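PDB 2P67: LAO/AO transport system kinase from Escherichia coli, which belongs to the MeaB family of P-loop NTPase-type proteins, built round a parallel beta-sheet with helices packed against it. Local coordinates for residues 199-204 against 213-218; 221-226 against 235-240; 172-177 against 253-258; 70-75 against 246-251. One frame throughout, in Å; residues are numbered along the deposited sequence.

How the interactions relate
All four contacts are apolar and buried, and no hydrogen bond crosses any directly. Interaction 3 lies deepest, its centre about 14 Å from the chain centre; interactions 1 and 2 lie further out (about 23 and 21 Å), and the helix of interaction 2 meets the second subunit. Both hold helix 209-225, against neighbouring strands 198-201 and 236-239; R216 NE probably hydrogen-bonds to V237 O. Interactions 3 and 4 share helix 248-264, whose middle turns lie on strand 172-177 and whose first turn meets the helix after the probable P-loop. Isoleucine meets alanine and an arginine stem in interaction 1, leucine meets proline in 2, sulfur a ring in 3, and phenylalanine isoleucines in 4.

Interaction 1 (199-204 against 213-218); sequences IVINKD and AIARHM
The one flat group on the touching residues, the guanidinium of R216, takes no part, since the end of that side chain leads off from 199-204; I201 meets only its root and the backbone beneath it. I201 CG1 lies 4.0 Å from R216 CA and 4.1 Å from R216 CB, so a methylene rests against the helix surface where the arginine begins. Beyond it, the CD1 methyl approaches the CB of A215 at 4.3 Å, a looser touch. The first torsion of I201 (chi1 -44°) places CG1 beside its own backbone N and opposite the carbonyl carbon, which sends the longer branch out toward the helix. R216 bends at its second torsion, and its head leaves the helix roughly at right angles to the helix axis: NH1 forms a salt bridge with E220, while NE bonds to V237 O on the adjoining strand. Strand 198-201, helix 209-225 and strand 236-239 form a beta-alpha-beta unit, and this contact seats the helix on the first of the two strands. Just past the strand, N202 and K203 open an NKxD-like sequence, consistent with a P-loop GTPase; K203 NZ bonds to G66 O. Across the contact itself the chemistry is purely van der Waals: the aliphatic stem of R216 extends the apolar surface while its charge is satisfied elsewhere.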
loop_
_atom_site.group_PDB
_atom_site.type_symbol
_atom_site.label_atom_id
_atom_site.label_comp_id
_atom_site.label_asym_id
_atom_site.label_seq_id
_atom_site.Cartn_x
_atom_site.Cartn_y
_atom_site.Cartn_z
ATOM N N ILE A 199 13.431 13.079 8.123
ATOM C CA ILE A 199 14.464 12.066 8.231
ATOM C C ILE A 199 15.635 12.717 8.955
ATOM O O ILE A 199 15.982 13.875 8.664
ATOM C CB ILE A 199 14.982 11.561 6.851
ATOM C CG1 ILE A 199 13.831 10.963 6.027
ATOM C CG2 ILE A 199 16.125 10.539 7.036
ATOM C CD1 ILE A 199 13.432 9.570 6.381
ATOM N N VAL A 200 16.215 11.992 9.904
ATOM C CA VAL A 200 17.326 12.521 10.690
ATOM C C VAL A 200 18.509 11.546 10.603
ATOM O O VAL A 200 18.341 10.342 10.799
ATOM C CB VAL A 200 16.936 12.755 12.172
ATOM C CG1 VAL A 200 18.189 13.099 12.992
ATOM C CG2 VAL A 200 15.861 13.879 12.320
ATOM N N ILE A 201 19.698 12.068 10.295
ATOM C CA ILE A 201 20.905 11.245 10.266
ATOM C C ILE A 201 21.684 11.593 11.529
ATOM O O ILE A 201 22.204 12.706 11.658
ATOM C CB ILE A 201 21.789 11.498 8.994
ATOM C CG1 ILE A 201 20.951 11.580 7.691
ATOM C CG2 ILE A 201 22.938 10.466 8.903
ATOM C CD1 ILE A 201 20.265 10.258 7.224
ATOM N N ASN A 202 21.714 10.670 12.486
ATOM C CA ASN A 202 22.394 10.921 13.771
ATOM C C ASN A 202 23.889 10.585 13.630
ATOM O O ASN A 202 24.306 9.982 12.637
ATOM C CB ASN A 202 21.723 10.105 14.896
ATOM C CG ASN A 202 22.050 10.606 16.322
ATOM O OD1 ASN A 202 22.579 11.713 16.546
ATOM N ND2 ASN A 202 21.709 9.766 17.309
ATOM N N LYS A 203 24.684 11.017 14.604
ATOM C CA LYS A 203 26.131 10.713 14.683
ATOM C C LYS A 203 26.920 11.489 13.644
ATOM O O LYS A 203 27.926 10.998 13.105
ATOM C CB LYS A 203 26.418 9.206 14.608
ATOM C CG LYS A 203 25.706 8.394 15.693
ATOM C CD LYS A 203 25.986 6.904 15.592
ATOM C CE LYS A 203 25.212 6.161 16.677
ATOM N NZ LYS A 203 25.211 4.687 16.460
ATOM N N ASP A 204 26.461 12.708 13.378
ATOM C CA ASP A 204 27.228 13.690 12.622
ATOM C C ASP A 204 28.280 14.277 13.559
ATOM O O ASP A 204 28.173 15.423 14.007
ATOM C CB ASP A 204 26.330 14.806 12.052
ATOM C CG ASP A 204 27.044 15.639 10.983
ATOM O OD1 ASP A 204 28.192 15.285 10.641
ATOM O OD2 ASP A 204 26.467 16.638 10.488
ATOM N N ALA A 213 26.957 13.450 5.298
ATOM C CA ALA A 213 26.493 14.376 4.240
ATOM C C ALA A 213 25.966 13.636 3.009
ATOM O O ALA A 213 24.988 14.078 2.382
ATOM C CB ALA A 213 27.600 15.337 3.834
ATOM N N ILE A 214 26.612 12.527 2.656
ATOM C CA ILE A 214 26.203 11.737 1.499
ATOM C C ILE A 214 24.852 11.052 1.775
ATOM O O ILE A 214 23.954 11.057 0.926
ATOM C CB ILE A 214 27.315 10.715 1.078
ATOM C CG1 ILE A 214 28.519 11.484 0.484
ATOM C CG2 ILE A 214 26.777 9.674 0.047
ATOM C CD1 ILE A 214 29.795 10.627 0.367
ATOM N N ALA A 215 24.707 10.484 2.972
ATOM C CA ALA A 215 23.436 9.863 3.342
ATOM C C ALA A 215 22.300 10.911 3.367
ATOM O O ALA A 215 21.214 10.707 2.822
ATOM C CB ALA A 215 23.567 9.156 4.708
ATOM N N ARG A 216 22.571 12.048 3.987
ATOM C CA ARG A 216 21.587 13.117 4.068
ATOM C C ARG A 216 21.168 13.542 2.650
ATOM O O ARG A 216 19.977 13.704 2.356
ATOM C CB ARG A 216 22.199 14.295 4.823
ATOM C CG ARG A 216 21.166 15.326 5.136
ATOM C CD ARG A 216 21.700 16.723 5.103
ATOM N NE ARG A 216 20.540 17.547 4.839
ATOM C CZ ARG A 216 20.161 17.935 3.633
ATOM N NH1 ARG A 216 19.061 18.651 3.517
ATOM N NH2 ARG A 216 20.892 17.653 2.559
ATOM N N HIS A 217 22.153 13.706 1.764
ATOM C CA HIS A 217 21.876 14.088 0.370
ATOM C C HIS A 217 20.970 13.079 -0.364
ATOM O O HIS A 217 20.052 13.473 -1.094
ATOM C CB HIS A 217 23.191 14.250 -0.389
ATOM C CG HIS A 217 23.025 14.822 -1.757
ATOM N ND1 HIS A 217 22.946 16.181 -1.983
ATOM C CD2 HIS A 217 22.894 14.226 -2.965
ATOM C CE1 HIS A 217 22.793 16.396 -3.280
ATOM N NE2 HIS A 217 22.752 15.228 -3.895
ATOM N N MET A 218 21.224 11.791 -0.143
ATOM C CA MET A 218 20.506 10.707 -0.820
ATOM C C MET A 218 19.015 10.737 -0.445
ATOM O O MET A 218 18.145 10.736 -1.327
ATOM C CB MET A 218 21.148 9.347 -0.468
ATOM C CG MET A 218 20.416 8.153 -1.103
ATOM S SD MET A 218 21.083 6.565 -0.545
ATOM C CE MET A 218 20.729 6.571 1.186
#

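Interaction 2 (221-226 against 235-240)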
loop_
_atom_site.group_PDB
_atom_site.type_symbol
_atom_site.label_atom_id
_atom_site.label_comp_id
_atom_site.label_asym_id
_atom_site.label_seq_id
_atom_site.Cartn_x
_atom_site.Cartn_y
_atom_site.Cartn_z
ATOM N N SER A 221 17.377 13.730 -2.009
ATOM C CA SER A 221 17.098 13.582 -3.425
ATOM C C SER A 221 15.757 12.878 -3.604
ATOM O O SER A 221 14.896 13.364 -4.351
ATOM C CB SER A 221 18.199 12.775 -4.138
ATOM O OG SER A 221 19.460 13.458 -4.070
ATOM N N ALA A 222 15.571 11.754 -2.904
ATOM C CA ALA A 222 14.321 10.992 -3.004
ATOM C C ALA A 222 13.120 11.868 -2.586
ATOM O O ALA A 222 12.100 11.916 -3.276
ATOM C CB ALA A 222 14.396 9.739 -2.128
ATOM N N LEU A 223 13.254 12.572 -1.476
ATOM C CA LEU A 223 12.119 13.342 -0.930
ATOM C C LEU A 223 11.794 14.625 -1.707
ATOM O O LEU A 223 10.676 15.140 -1.627
ATOM C CB LEU A 223 12.331 13.611 0.565
ATOM C CG LEU A 223 12.206 12.367 1.462
ATOM C CD1 LEU A 223 12.829 12.630 2.860
ATOM C CD2 LEU A 223 10.747 11.869 1.565
ATOM N N HIS A 224 12.772 15.145 -2.451
ATOM C CA HIS A 224 12.525 16.265 -3.345
ATOM C C HIS A 224 11.867 15.835 -4.668
ATOM O O HIS A 224 11.112 16.590 -5.230
ATOM C CB HIS A 224 13.829 17.051 -3.585
ATOM C CG HIS A 224 14.234 17.919 -2.423
ATOM N ND1 HIS A 224 15.276 18.815 -2.504
ATOM C CD2 HIS A 224 13.715 18.057 -1.176
ATOM C CE1 HIS A 224 15.397 19.456 -1.352
ATOM N NE2 HIS A 224 14.466 19.014 -0.528
ATOM N N ILE A 225 12.157 14.624 -5.148
ATOM C CA ILE A 225 11.697 14.149 -6.480
ATOM C C ILE A 225 10.307 13.503 -6.426
ATOM O O ILE A 225 9.489 13.691 -7.331
ATOM C CB ILE A 225 12.742 13.148 -7.078
ATOM C CG1 ILE A 225 13.997 13.890 -7.541
ATOM C CG2 ILE A 225 12.186 12.346 -8.215
ATOM C CD1 ILE A 225 15.181 12.884 -7.869
ATOM N N LEU A 226 10.052 12.745 -5.360
ATOM C CA LEU A 226 8.723 12.123 -5.141
ATOM C C LEU A 226 7.631 13.111 -4.763
ATOM O O LEU A 226 7.875 14.086 -4.037
ATOM C CB LEU A 226 8.791 11.055 -4.054
ATOM C CG LEU A 226 9.809 9.937 -4.323
ATOM C CD1 LEU A 226 10.015 9.003 -3.088
ATOM C CD2 LEU A 226 9.351 9.154 -5.582
ATOM N N PRO A 235 9.017 17.195 2.747
ATOM C CA PRO A 235 9.781 16.520 3.813
ATOM C C PRO A 235 11.209 17.054 3.921
ATOM O O PRO A 235 11.829 17.387 2.896
ATOM C CB PRO A 235 9.792 15.051 3.367
ATOM C CG PRO A 235 8.520 14.905 2.551
ATOM C CD PRO A 235 8.386 16.233 1.824
ATOM N N ARG A 236 11.730 17.139 5.143
ATOM C CA ARG A 236 13.078 17.675 5.372
ATOM C C ARG A 236 13.988 16.594 5.894
ATOM O O ARG A 236 13.536 15.669 6.585
ATOM C CB ARG A 236 13.056 18.823 6.379
ATOM C CG ARG A 236 12.200 20.000 5.954
ATOM C CD ARG A 236 12.266 21.121 6.990
ATOM N NE ARG A 236 11.352 22.196 6.624
ATOM C CZ ARG A 236 11.106 23.266 7.370
ATOM N NH1 ARG A 236 11.762 23.444 8.514
ATOM N NH2 ARG A 236 10.215 24.164 6.955
ATOM N N VAL A 237 15.271 16.708 5.558
ATOM C CA VAL A 237 16.275 15.759 5.990
ATOM C C VAL A 237 17.347 16.559 6.726
ATOM O O VAL A 237 17.990 17.449 6.130
ATOM C CB VAL A 237 16.897 14.983 4.802
ATOM C CG1 VAL A 237 17.856 13.897 5.302
ATOM C CG2 VAL A 237 15.795 14.359 3.932
ATOM N N LEU A 238 17.513 16.246 8.007
ATOM C CA LEU A 238 18.439 16.975 8.872
ATOM C C LEU A 238 19.484 16.031 9.456
ATOM O O LEU A 238 19.304 14.830 9.445
ATOM C CB LEU A 238 17.682 17.701 9.990
ATOM C CG LEU A 238 16.606 18.709 9.560
ATOM C CD1 LEU A 238 16.025 19.448 10.750
ATOM C CD2 LEU A 238 17.159 19.697 8.546
ATOM N N THR A 239 20.591 16.589 9.939
ATOM C CA THR A 239 21.587 15.790 10.636
ATOM C C THR A 239 21.778 16.361 12.038
ATOM O O THR A 239 21.487 17.546 12.296
ATOM C CB THR A 239 22.963 15.798 9.927
ATOM O OG1 THR A 239 23.541 17.102 10.074
ATOM C CG2 THR A 239 22.853 15.390 8.418
ATOM N N CYS A 240 22.282 15.517 12.938
ATOM C CA CYS A 240 22.538 15.935 14.317
ATOM C C CYS A 240 23.638 15.099 14.937
ATOM O O CYS A 240 24.043 14.083 14.385
ATOM C CB CYS A 240 21.263 15.871 15.174
ATOM S SG CYS A 240 20.545 14.227 15.404
HETATM O O HOH W 1 13.541 19.479 2.129
#
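L223 overlaps P235 with both methyls and V237 with CD1 alone. CD2 of L223 sits 3.8 Å from P235 CB and 3.9 Å from P235 CG, touching one side of the pyrrolidine, while CD1 also comes within 3.9 Å of that same P235 CB. The proline CB thus rests against one side of the branched leucine end, near both methyls. CD1 reaches further along the strand to V237 CG2 at 3.6 Å, the shortest approach between the two segments. V237 offers that methyl because its first torsion (chi1 -175°) swings CG1 over beside the carbonyl carbon, leaving CG2 beside the N and facing the helix. The leucine runs aslant to both partners, so the surfaces mesh through methyls and ring carbons.

One water adds a polar link. It lies in the plane of the H224 ring, at its edge, 2.9 Å from H224 NE2, and donates to P235 O at 2.8 Å. The last turn of the helix is thereby joined to the residue that precedes the strand.

Helix 209-225 ends here, with L226 the first residue to leave helical backbone angles. I199 of strand 198-201 touches both L223 and V237. R236 points the other way, pairing with D257 of helix 248-264, and L238 packs on I251 and A254 of that helix. On a further side, S221 and A222 pack against I225 of the second subunit.

Interaction 3 (172-177 against 253-258)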
loop_
_atom_site.group_PDB
_atom_site.type_symbol
_atom_site.label_atom_id
_atom_site.label_comp_id
_atom_site.label_asym_id
_atom_site.label_seq_id
_atom_site.Cartn_x
_atom_site.Cartn_y
_atom_site.Cartn_z
ATOM N N CYS A 172 3.177 13.643 13.460
ATOM C CA CYS A 172 4.429 13.887 12.737
ATOM C C CYS A 172 5.349 12.691 12.930
ATOM O O CYS A 172 5.634 12.305 14.078
ATOM C CB CYS A 172 5.110 15.174 13.233
ATOM S SG CYS A 172 6.670 15.584 12.338
ATOM N N PHE A 173 5.800 12.117 11.798
ATOM C CA PHE A 173 6.599 10.901 11.803
ATOM C C PHE A 173 8.054 11.183 11.427
ATOM O O PHE A 173 8.338 11.696 10.329
ATOM C CB PHE A 173 6.024 9.827 10.881
ATOM C CG PHE A 173 6.846 8.583 10.876
ATOM C CD1 PHE A 173 6.934 7.798 12.024
ATOM C CD2 PHE A 173 7.621 8.245 9.774
ATOM C CE1 PHE A 173 7.739 6.658 12.041
ATOM C CE2 PHE A 173 8.428 7.117 9.789
ATOM C CZ PHE A 173 8.494 6.333 10.918
ATOM N N ILE A 174 8.951 10.817 12.329
ATOM C CA ILE A 174 10.392 11.100 12.216
ATOM C C ILE A 174 11.182 9.789 12.164
ATOM O O ILE A 174 11.041 8.931 13.039
ATOM C CB ILE A 174 10.911 11.968 13.390
ATOM C CG1 ILE A 174 10.144 13.297 13.487
ATOM C CG2 ILE A 174 12.430 12.226 13.230
ATOM C CD1 ILE A 174 9.215 13.392 14.684
ATOM N N SER A 175 12.015 9.635 11.141
ATOM C CA SER A 175 12.793 8.406 10.982
ATOM C C SER A 175 14.271 8.705 11.165
ATOM O O SER A 175 14.801 9.590 10.511
ATOM C CB SER A 175 12.554 7.783 9.608
ATOM O OG SER A 175 13.445 6.692 9.382
ATOM N N LEU A 176 14.917 7.957 12.051
ATOM C CA LEU A 176 16.359 8.060 12.248
ATOM C C LEU A 176 17.081 7.032 11.408
ATOM O O LEU A 176 16.723 5.840 11.386
ATOM C CB LEU A 176 16.733 7.904 13.718
ATOM C CG LEU A 176 16.854 9.245 14.425
ATOM C CD1 LEU A 176 15.473 9.821 14.668
ATOM C CD2 LEU A 176 17.608 9.048 15.723
ATOM N N GLN A 177 18.099 7.518 10.713
ATOM C CA GLN A 177 18.878 6.683 9.801
ATOM C C GLN A 177 20.364 6.821 10.122
ATOM O O GLN A 177 20.796 7.809 10.704
ATOM C CB GLN A 177 18.619 7.067 8.339
ATOM C CG GLN A 177 17.156 6.925 7.854
ATOM C CD GLN A 177 16.627 5.477 7.820
ATOM O OE1 GLN A 177 17.366 4.527 7.556
ATOM N NE2 GLN A 177 15.335 5.320 8.053
ATOM N N HIS A 253 12.659 22.621 15.844
ATOM C CA HIS A 253 12.181 23.714 15.034
ATOM C C HIS A 253 11.520 23.267 13.727
ATOM O O HIS A 253 10.536 23.856 13.305
ATOM C CB HIS A 253 13.305 24.713 14.811
ATOM C CG HIS A 253 13.663 25.444 16.064
ATOM N ND1 HIS A 253 14.906 25.998 16.287
ATOM C CD2 HIS A 253 12.938 25.671 17.185
ATOM C CE1 HIS A 253 14.916 26.568 17.483
ATOM N NE2 HIS A 253 13.736 26.377 18.050
ATOM N N ALA A 254 12.052 22.218 13.121
ATOM C CA ALA A 254 11.459 21.663 11.913
ATOM C C ALA A 254 10.097 21.036 12.219
ATOM O O ALA A 254 9.166 21.157 11.427
ATOM C CB ALA A 254 12.387 20.647 11.268
ATOM N N ILE A 255 9.997 20.347 13.356
ATOM C CA ILE A 255 8.721 19.787 13.807
ATOM C C ILE A 255 7.683 20.889 14.001
ATOM O O ILE A 255 6.533 20.736 13.586
ATOM C CB ILE A 255 8.880 18.904 15.087
ATOM C CG1 ILE A 255 9.660 17.629 14.729
ATOM C CG2 ILE A 255 7.486 18.527 15.681
ATOM C CD1 ILE A 255 10.348 16.892 15.888
ATOM N N ILE A 256 8.084 21.992 14.624
ATOM C CA ILE A 256 7.191 23.145 14.781
ATOM C C ILE A 256 6.757 23.692 13.404
ATOM O O ILE A 256 5.585 23.971 13.196
ATOM C CB ILE A 256 7.814 24.240 15.685
ATOM C CG1 ILE A 256 7.928 23.712 17.120
ATOM C CG2 ILE A 256 6.960 25.522 15.645
ATOM C CD1 ILE A 256 8.841 24.533 18.000
ATOM N N ASP A 257 7.702 23.796 12.465
ATOM C CA ASP A 257 7.417 24.220 11.088
ATOM C C ASP A 257 6.393 23.293 10.404
ATOM O O ASP A 257 5.468 23.746 9.718
ATOM C CB ASP A 257 8.725 24.267 10.271
ATOM C CG ASP A 257 9.613 25.470 10.615
ATOM O OD1 ASP A 257 9.164 26.407 11.334
ATOM O OD2 ASP A 257 10.786 25.471 10.169
ATOM N N PHE A 258 6.555 21.987 10.616
ATOM C CA PHE A 258 5.583 20.987 10.142
ATOM C C PHE A 258 4.178 21.270 10.709
ATOM O O PHE A 258 3.193 21.306 9.962
ATOM C CB PHE A 258 6.059 19.565 10.526
ATOM C CG PHE A 258 5.053 18.471 10.208
ATOM C CD1 PHE A 258 5.094 17.800 8.974
ATOM C CD2 PHE A 258 4.071 18.100 11.152
ATOM C CE1 PHE A 258 4.166 16.779 8.659
ATOM C CE2 PHE A 258 3.129 17.085 10.840
ATOM C CZ PHE A 258 3.189 16.414 9.600
#
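A cysteine sulfur hangs over the face of a phenylalanine: C172 SG is 4.0 Å from the centroid of the F258 ring, 18° off the ring normal and shifted somewhat toward the rim. The same cysteine uses its methylene as well, with CB 3.6 Å from F258 CE2, so one short side chain covers the CG-CD2-CE2 side of the ring. A first torsion of -178°, which turns SG away from its own backbone N, carries the sulfur out over the ring. F258 also makes an edge-to-face (T-shaped) contact with W233. One helical turn earlier, I255 fills the next place along the strand: its CD1 meets I174 CD1 at 3.9 Å, the two side chains crossing at about a right angle, and its CG1 lies 4.3 Å from C172 SG. Helix 248-264 thus packs over strand 172-177, an inner strand of the sheet, running roughly antiparallel to it at 147°, with the short axes 10.0 Å apart. Between strand and helix only methyls, methylenes, a sulfur and a ring meet, so cohesion there comes from dispersion and the weak sulfur-pi attraction.

Interaction 4 (70-75 against 246-251)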
loop_
_atom_site.group_PDB
_atom_site.type_symbol
_atom_site.label_atom_id
_atom_site.label_comp_id
_atom_site.label_asym_id
_atom_site.label_seq_id
_atom_site.Cartn_x
_atom_site.Cartn_y
_atom_site.Cartn_z
ATOM N N SER A 70 18.344 5.799 21.056
ATOM C CA SER A 70 18.348 6.057 22.505
ATOM C C SER A 70 18.957 7.422 22.851
ATOM O O SER A 70 18.381 8.179 23.627
ATOM C CB SER A 70 19.096 4.952 23.260
ATOM O OG SER A 70 18.370 3.731 23.241
ATOM N N THR A 71 20.129 7.724 22.290
ATOM C CA THR A 71 20.805 8.998 22.585
ATOM C C THR A 71 20.025 10.178 22.032
ATOM O O THR A 71 19.913 11.226 22.687
ATOM C CB THR A 71 22.277 9.034 22.095
ATOM O OG1 THR A 71 22.334 8.969 20.658
ATOM C CG2 THR A 71 23.048 7.872 22.682
ATOM N N PHE A 72 19.473 10.000 20.828
ATOM C CA PHE A 72 18.639 11.028 20.227
ATOM C C PHE A 72 17.411 11.321 21.085
ATOM O O PHE A 72 17.132 12.476 21.371
ATOM C CB PHE A 72 18.212 10.666 18.790
ATOM C CG PHE A 72 17.165 11.589 18.240
ATOM C CD1 PHE A 72 17.525 12.838 17.750
ATOM C CD2 PHE A 72 15.818 11.228 18.250
ATOM C CE1 PHE A 72 16.566 13.716 17.268
ATOM C CE2 PHE A 72 14.843 12.100 17.771
ATOM C CZ PHE A 72 15.223 13.354 17.272
ATOM N N LEU A 73 16.671 10.282 21.468
ATOM C CA LEU A 73 15.482 10.460 22.293
ATOM C C LEU A 73 15.762 11.166 23.614
ATOM O O LEU A 73 14.982 12.015 24.053
ATOM C CB LEU A 73 14.796 9.124 22.547
ATOM C CG LEU A 73 14.027 8.566 21.352
ATOM C CD1 LEU A 73 13.596 7.139 21.667
ATOM C CD2 LEU A 73 12.831 9.464 20.982
ATOM N N GLU A 74 16.873 10.807 24.244
ATOM C CA GLU A 74 17.286 11.459 25.484
ATOM C C GLU A 74 17.554 12.944 25.250
ATOM O O GLU A 74 17.017 13.795 25.955
ATOM C CB GLU A 74 18.525 10.770 26.070
ATOM C CG GLU A 74 18.966 11.406 27.397
ATOM C CD GLU A 74 20.354 10.968 27.836
ATOM O OE1 GLU A 74 21.242 10.818 26.974
ATOM O OE2 GLU A 74 20.561 10.792 29.058
ATOM N N ALA A 75 18.384 13.254 24.260
ATOM C CA ALA A 75 18.681 14.651 23.930
ATOM C C ALA A 75 17.427 15.435 23.539
ATOM O O ALA A 75 17.210 16.543 24.010
ATOM C CB ALA A 75 19.762 14.731 22.838
ATOM N N ARG A 246 24.254 18.868 19.273
ATOM C CA ARG A 246 24.158 19.778 18.137
ATOM C C ARG A 246 23.124 19.266 17.140
ATOM O O ARG A 246 23.058 18.067 16.869
ATOM C CB ARG A 246 25.525 19.961 17.466
ATOM C CG ARG A 246 26.558 20.709 18.327
ATOM C CD ARG A 246 26.261 22.215 18.409
ATOM N NE ARG A 246 26.918 22.833 19.559
ATOM C CZ ARG A 246 26.302 23.173 20.690
ATOM N NH1 ARG A 246 24.995 22.983 20.830
ATOM N NH2 ARG A 246 26.992 23.722 21.679
ATOM N N GLY A 247 22.323 20.178 16.614
ATOM C CA GLY A 247 21.310 19.827 15.621
ATOM C C GLY A 247 19.949 19.489 16.195
ATOM O O GLY A 247 18.969 19.443 15.458
ATOM N N ILE A 248 19.879 19.275 17.506
ATOM C CA ILE A 248 18.627 18.874 18.147
ATOM C C ILE A 248 17.612 20.012 18.141
ATOM O O ILE A 248 16.450 19.795 17.832
ATOM C CB ILE A 248 18.827 18.320 19.597
ATOM C CG1 ILE A 248 19.977 17.303 19.671
ATOM C CG2 ILE A 248 17.503 17.730 20.157
ATOM C CD1 ILE A 248 19.793 16.052 18.823
ATOM N N ASP A 249 18.055 21.220 18.490
ATOM C CA ASP A 249 17.213 22.418 18.470
ATOM C C ASP A 249 16.556 22.585 17.094
ATOM O O ASP A 249 15.382 22.919 16.978
ATOM C CB ASP A 249 18.046 23.679 18.789
ATOM C CG ASP A 249 18.726 23.628 20.155
ATOM O OD1 ASP A 249 18.117 23.158 21.134
ATOM O OD2 ASP A 249 19.888 24.079 20.258
ATOM N N GLU A 250 17.347 22.341 16.049
ATOM C CA GLU A 250 16.915 22.521 14.668
ATOM C C GLU A 250 15.849 21.493 14.263
ATOM O O GLU A 250 14.927 21.800 13.494
ATOM C CB GLU A 250 18.133 22.440 13.742
ATOM C CG GLU A 250 19.046 23.693 13.834
ATOM C CD GLU A 250 19.948 23.772 15.091
ATOM O OE1 GLU A 250 19.973 22.870 15.977
ATOM O OE2 GLU A 250 20.671 24.789 15.189
ATOM N N ILE A 251 15.973 20.284 14.804
ATOM C CA ILE A 251 14.978 19.226 14.566
ATOM C C ILE A 251 13.633 19.602 15.203
ATOM O O ILE A 251 12.583 19.493 14.569
ATOM C CB ILE A 251 15.515 17.845 15.013
ATOM C CG1 ILE A 251 16.646 17.396 14.053
ATOM C CG2 ILE A 251 14.365 16.803 15.113
ATOM C CD1 ILE A 251 17.557 16.383 14.564
#
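This is apolar helix-helix packing within a P-loop-type alpha/beta fold: F72 and A75, on the helix that follows the Walker A-like loop, meet I248 and I251 at the start of helix 248-264. F72 and I248 carry most of the contact. The ring's CE1 lies 3.9 Å from I251 CD1 and its CD1 lies 4.1 Å from I248 CD1, each methyl approaching obliquely, while I251 CG2 brushes F72 CZ at 4.2 Å. Extended from the main chain by its first torsion (chi1 170°), the phenylalanine reaches out from its helix and spans both isoleucines, which lie one turn apart. Three residues on, A75 offers a small methyl; its CB comes within 4.1 Å of I248 CG1, and the helix backbones are nearest between these two residues. Elsewhere on helix 69-82, L73 packs on strand 151-157, and T71 OG1 bonds to G68 O. Helix 248-264 is preceded by G247 at the N-cap position, with a positive phi of 92°, and I251 N donates to G247 O at 3.2 Å. L79 also touches I248, continuing the apolar seam along helix 69-82. The second branch of I248 goes to the main chain of its partner: its CG2 methyl lies 4.0 Å from A75 O, a van der Waals contact.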